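Local coordinates for putative ABC transporter amino acid-binding protein (Sinorhizobium meliloti, PDB 2Q88), which binds the compatible solute ectoine and probably delivers it to an ABC transporter that imports osmoprotectants, at residues G155-Q163 / L180-V189. Residues are numbered along the deposited sequence; the frame is centred on the assembly and turned at random.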
ATOM      1  N   GLY A 155      -1.772 -11.263  -4.553  1.00 26.56           N
ATOM      2  CA  GLY A 155      -2.535 -11.072  -5.776  1.00 26.96           C
ATOM      3  C   GLY A 155      -2.786 -12.324  -6.597  1.00 26.74           C
ATOM      4  O   GLY A 155      -3.891 -12.541  -7.077  1.00 26.61           O
ATOM      5  N   GLN A 156      -1.753 -13.141  -6.771  1.00 26.97           N
ATOM      6  CA  GLN A 156      -1.877 -14.363  -7.573  1.00 27.32           C
ATOM      7  C   GLN A 156      -2.872 -15.352  -6.936  1.00 27.08           C
ATOM      8  O   GLN A 156      -3.657 -15.989  -7.637  1.00 27.21           O
ATOM      9  CB  GLN A 156      -0.488 -14.979  -7.825  1.00 27.42           C
ATOM     10  CG  GLN A 156       0.347 -14.160  -8.823  1.00 28.05           C
ATOM     11  CD  GLN A 156       1.852 -14.436  -8.785  1.00 28.64           C
ATOM     12  OE1 GLN A 156       2.396 -14.917  -7.786  1.00 30.69           O
ATOM     13  NE2 GLN A 156       2.530 -14.100  -9.877  1.00 30.77           N
ATOM     14  N   SER A 157      -2.875 -15.434  -5.606  1.00 26.91           N
ATOM     15  CA  SER A 157      -3.854 -16.254  -4.888  1.00 26.79           C
ATOM     16  C   SER A 157      -5.268 -15.683  -4.989  1.00 26.67           C
ATOM     17  O   SER A 157      -6.227 -16.438  -5.115  1.00 26.18           O
ATOM     18  CB  SER A 157      -3.459 -16.441  -3.429  1.00 27.08           C
ATOM     19  OG  SER A 157      -2.265 -17.216  -3.339  1.00 28.46           O
ATOM     20  N   GLY A 158      -5.388 -14.356  -4.934  1.00 26.60           N
ATOM     21  CA  GLY A 158      -6.692 -13.688  -5.085  1.00 26.44           C
ATOM     22  C   GLY A 158      -7.349 -13.971  -6.416  1.00 26.92           C
ATOM     23  O   GLY A 158      -8.558 -14.241  -6.489  1.00 26.44           O
ATOM     24  N   LEU A 159      -6.550 -13.895  -7.476  1.00 27.14           N
ATOM     25  CA  LEU A 159      -7.019 -14.221  -8.817  1.00 28.19           C
ATOM     26  C   LEU A 159      -7.413 -15.687  -8.942  1.00 28.32           C
ATOM     27  O   LEU A 159      -8.441 -16.008  -9.536  1.00 28.13           O
ATOM     28  CB  LEU A 159      -5.957 -13.865  -9.856  1.00 28.77           C
ATOM     29  CG  LEU A 159      -6.503 -13.394 -11.202  1.00 31.19           C
ATOM     30  CD1 LEU A 159      -7.099 -12.000 -11.083  1.00 32.39           C
ATOM     31  CD2 LEU A 159      -5.367 -13.389 -12.181  1.00 32.94           C
ATOM     32  N   LYS A 160      -6.611 -16.575  -8.359  1.00 28.41           N
ATOM     33  CA  LYS A 160      -6.928 -18.005  -8.357  1.00 29.29           C
ATOM     34  C   LYS A 160      -8.230 -18.308  -7.607  1.00 29.49           C
ATOM     35  O   LYS A 160      -9.040 -19.118  -8.058  1.00 29.19           O
ATOM     36  CB  LYS A 160      -5.731 -18.814  -7.811  1.00 29.67           C
ATOM     37  CG  LYS A 160      -5.818 -20.330  -7.996  1.00 30.75           C
ATOM     38  CD  LYS A 160      -5.914 -20.745  -9.462  1.00 32.12           C
ATOM     39  CE  LYS A 160      -6.018 -22.262  -9.583  1.00 34.04           C
ATOM     40  NZ  LYS A 160      -6.843 -22.652 -10.758  1.00 34.88           N
ATOM     41  N   MET A 161      -8.453 -17.629  -6.481  1.00 29.86           N
ATOM     42  CA  MET A 161      -9.705 -17.782  -5.728  1.00 31.12           C
ATOM     43  C   MET A 161     -10.929 -17.297  -6.491  1.00 30.53           C
ATOM     44  O   MET A 161     -11.997 -17.892  -6.402  1.00 30.11           O
ATOM     45  CB  MET A 161      -9.630 -17.023  -4.413  1.00 30.56           C
ATOM     46  CG  MET A 161      -9.277 -17.874  -3.245  1.00 32.50           C
ATOM     47  SD  MET A 161      -9.253 -16.851  -1.772  1.00 35.57           S
ATOM     48  CE  MET A 161      -7.518 -16.977  -1.329  1.00 32.01           C
ATOM     49  N   LEU A 162     -10.758 -16.194  -7.216  1.00 30.53           N
ATOM     50  CA  LEU A 162     -11.790 -15.618  -8.071  1.00 31.09           C
ATOM     51  C   LEU A 162     -12.111 -16.579  -9.214  1.00 31.78           C
ATOM     52  O   LEU A 162     -13.268 -16.897  -9.457  1.00 32.13           O
ATOM     53  CB  LEU A 162     -11.277 -14.296  -8.644  1.00 30.79           C
ATOM     54  CG  LEU A 162     -12.150 -13.064  -8.860  1.00 31.63           C
ATOM     55  CD1 LEU A 162     -11.672 -12.369 -10.116  1.00 30.63           C
ATOM     56  CD2 LEU A 162     -13.650 -13.376  -8.939  1.00 30.21           C
ATOM     57  N   GLN A 163     -11.072 -17.030  -9.908  1.00 32.46           N
ATOM     58  CA  GLN A 163     -11.196 -18.027 -10.976  1.00 33.66           C
ATOM     59  C   GLN A 163     -11.868 -19.329 -10.509  1.00 33.65           C
ATOM     60  O   GLN A 163     -12.712 -19.878 -11.214  1.00 34.00           O
ATOM     61  CB  GLN A 163      -9.816 -18.339 -11.572  1.00 33.65           C
ATOM     62  CG  GLN A 163      -9.171 -17.180 -12.347  1.00 34.47           C
ATOM     63  CD  GLN A 163      -7.681 -17.392 -12.635  1.00 34.57           C
ATOM     64  OE1 GLN A 163      -7.052 -18.304 -12.095  1.00 36.42           O
ATOM     65  NE2 GLN A 163      -7.120 -16.542 -13.491  1.00 36.31           N
ATOM     66  N   LEU A 180      -1.928  -6.977 -12.087  1.00 29.38           N
ATOM     67  CA  LEU A 180      -2.172  -8.399 -11.850  1.00 30.20           C
ATOM     68  C   LEU A 180      -3.004  -9.044 -12.961  1.00 31.04           C
ATOM     69  O   LEU A 180      -2.636 -10.107 -13.470  1.00 31.49           O
ATOM     70  CB  LEU A 180      -2.842  -8.582 -10.479  1.00 29.98           C
ATOM     71  CG  LEU A 180      -3.436  -9.922 -10.060  1.00 30.35           C
ATOM     72  CD1 LEU A 180      -2.344 -10.975  -9.853  1.00 29.95           C
ATOM     73  CD2 LEU A 180      -4.257  -9.727  -8.785  1.00 30.36           C
ATOM     74  N   VAL A 181      -4.100  -8.389 -13.346  1.00 31.60           N
ATOM     75  CA  VAL A 181      -4.984  -8.883 -14.412  1.00 32.71           C
ATOM     76  C   VAL A 181      -4.286  -8.916 -15.780  1.00 33.50           C
ATOM     77  O   VAL A 181      -4.422  -9.890 -16.529  1.00 33.50           O
ATOM     78  CB  VAL A 181      -6.309  -8.075 -14.472  1.00 32.50           C
ATOM     79  CG1 VAL A 181      -7.178  -8.496 -15.659  1.00 33.01           C
ATOM     80  CG2 VAL A 181      -7.090  -8.258 -13.167  1.00 33.55           C
ATOM     81  N   SER A 182      -3.521  -7.871 -16.089  1.00 34.24           N
ATOM     82  CA  SER A 182      -2.796  -7.807 -17.364  1.00 35.41           C
ATOM     83  C   SER A 182      -1.704  -8.877 -17.505  1.00 35.99           C
ATOM     84  O   SER A 182      -1.269  -9.177 -18.621  1.00 36.15           O
ATOM     85  CB  SER A 182      -2.212  -6.411 -17.590  1.00 35.45           C
ATOM     86  OG  SER A 182      -1.141  -6.156 -16.696  1.00 36.78           O
ATOM     87  N   LYS A 183      -1.261  -9.438 -16.383  1.00 36.45           N
ATOM     88  CA  LYS A 183      -0.267 -10.512 -16.389  1.00 37.25           C
ATOM     89  C   LYS A 183      -0.914 -11.897 -16.354  1.00 37.72           C
ATOM     90  O   LYS A 183      -0.260 -12.905 -16.647  1.00 37.74           O
ATOM     91  CB  LYS A 183       0.684 -10.378 -15.201  1.00 37.02           C
ATOM     92  CG  LYS A 183       1.681  -9.245 -15.304  1.00 37.53           C
ATOM     93  CD  LYS A 183       2.518  -9.168 -14.049  1.00 38.32           C
ATOM     94  CE  LYS A 183       3.349  -7.905 -14.019  1.00 39.29           C
ATOM     95  NZ  LYS A 183       3.659  -7.491 -12.620  1.00 40.24           N
ATOM     96  N   ALA A 184      -2.192 -11.934 -15.990  1.00 38.50           N
ATOM     97  CA  ALA A 184      -2.907 -13.188 -15.756  1.00 39.10           C
ATOM     98  C   ALA A 184      -3.304 -13.890 -17.037  1.00 39.56           C
ATOM     99  O   ALA A 184      -3.335 -15.125 -17.089  1.00 39.69           O
ATOM    100  CB  ALA A 184      -4.128 -12.934 -14.934  1.00 39.20           C
ATOM    101  N   ASN A 185      -3.632 -13.096 -18.055  1.00 39.94           N
ATOM    102  CA  ASN A 185      -4.146 -13.614 -19.315  1.00 40.46           C
ATOM    103  C   ASN A 185      -5.399 -14.473 -19.081  1.00 40.64           C
ATOM    104  O   ASN A 185      -5.443 -15.653 -19.444  1.00 40.98           O
ATOM    105  CB  ASN A 185      -3.053 -14.387 -20.061  1.00 40.60           C
ATOM    106  CG  ASN A 185      -3.299 -14.455 -21.550  1.00 41.00           C
ATOM    107  OD1 ASN A 185      -4.306 -15.004 -22.006  1.00 41.25           O
ATOM    108  ND2 ASN A 185      -2.373 -13.900 -22.324  1.00 41.59           N
ATOM    109  N   ASP A 186      -6.404 -13.869 -18.450  1.00 40.30           N
ATOM    110  CA  ASP A 186      -7.674 -14.537 -18.187  1.00 40.23           C
ATOM    111  C   ASP A 186      -8.848 -13.711 -18.708  1.00 39.75           C
ATOM    112  O   ASP A 186      -9.229 -12.707 -18.095  1.00 39.68           O
ATOM    113  CB  ASP A 186      -7.843 -14.812 -16.688  1.00 40.43           C
ATOM    114  CG  ASP A 186      -9.031 -15.719 -16.382  1.00 41.85           C
ATOM    115  OD1 ASP A 186      -9.872 -15.972 -17.273  1.00 42.74           O
ATOM    116  OD2 ASP A 186      -9.211 -16.229 -15.262  1.00 43.09           O
ATOM    117  N   PRO A 187      -9.444 -14.156 -19.814  1.00 39.13           N
ATOM    118  CA  PRO A 187     -10.562 -13.446 -20.438  1.00 38.57           C
ATOM    119  C   PRO A 187     -11.843 -13.472 -19.590  1.00 37.80           C
ATOM    120  O   PRO A 187     -12.749 -12.671 -19.814  1.00 37.71           O
ATOM    121  CB  PRO A 187     -10.773 -14.219 -21.744  1.00 38.76           C
ATOM    122  CG  PRO A 187     -10.287 -15.598 -21.437  1.00 38.96           C
ATOM    123  CD  PRO A 187      -9.103 -15.393 -20.542  1.00 39.15           C
ATOM    124  N   ASN A 188     -11.902 -14.378 -18.618  1.00 36.78           N
ATOM    125  CA  ASN A 188     -13.080 -14.528 -17.776  1.00 35.87           C
ATOM    126  C   ASN A 188     -13.057 -13.661 -16.514  1.00 35.09           C
ATOM    127  O   ASN A 188     -13.961 -13.751 -15.678  1.00 34.25           O
ATOM    128  CB  ASN A 188     -13.294 -16.003 -17.440  1.00 36.19           C
ATOM    129  CG  ASN A 188     -13.563 -16.838 -18.676  1.00 36.94           C
ATOM    130  OD1 ASN A 188     -12.735 -17.656 -19.082  1.00 38.59           O
ATOM    131  ND2 ASN A 188     -14.715 -16.612 -19.301  1.00 37.90           N
ATOM    132  N   VAL A 189     -12.026 -12.825 -16.403  1.00 33.98           N
ATOM    133  CA  VAL A 189     -11.886 -11.858 -15.314  1.00 33.49           C
ATOM    134  C   VAL A 189     -11.995 -10.437 -15.875  1.00 33.04           C
ATOM    135  O   VAL A 189     -11.526 -10.153 -16.983  1.00 33.04           O
ATOM    136  CB  VAL A 189     -10.543 -12.041 -14.553  1.00 33.36           C
ATOM    137  CG1 VAL A 189     -10.308 -10.907 -13.573  1.00 32.96           C
ATOM    138  CG2 VAL A 189     -10.515 -13.380 -13.824  1.00 33.80           C
TER
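Q163 NE2 reaches across from the helix 155-163 to give D186 OD2 a hydrogen bond of 2.8 Å, a weak one, since the N-H...O angle is only 122°. The other oxygen of the same carboxylate is used locally: OD1 of D186 accepts the backbone N of N188 at 2.9 Å, closing an Asx turn over the start of the type I turn D186-V189, and that N-H comes from above the carboxylate plane. An alanine in place of D186 would probably leave Q163 NE2 without this acceptor and the turn less firmly set. The contact illustrates how, in the lobe built around a mixed sheet in this periplasmic-binding-protein fold, two helices and the loop leading into strand 189-192 pack on one another. The axes of the short helical segments 155-163 and 180-184 cross at -67° and pass 10.7 Å apart at their closest. Next to the polar pair, apolar side chains meet: L159 CD1 lies loosely among L180 CD2, V181 CG2 and V189 CG1, at 4.2-4.3 Å, while L162 CD1 is 4.0 Å from both CG1 and CG2 of V189. At the other end, L180 has CG anti to its own backbone N (chi1 169°), which carries CG over to G155, where both methyls lie against the carbonyl, CD1 3.5 Å from G155 O and CD2 3.3 Å from that same O.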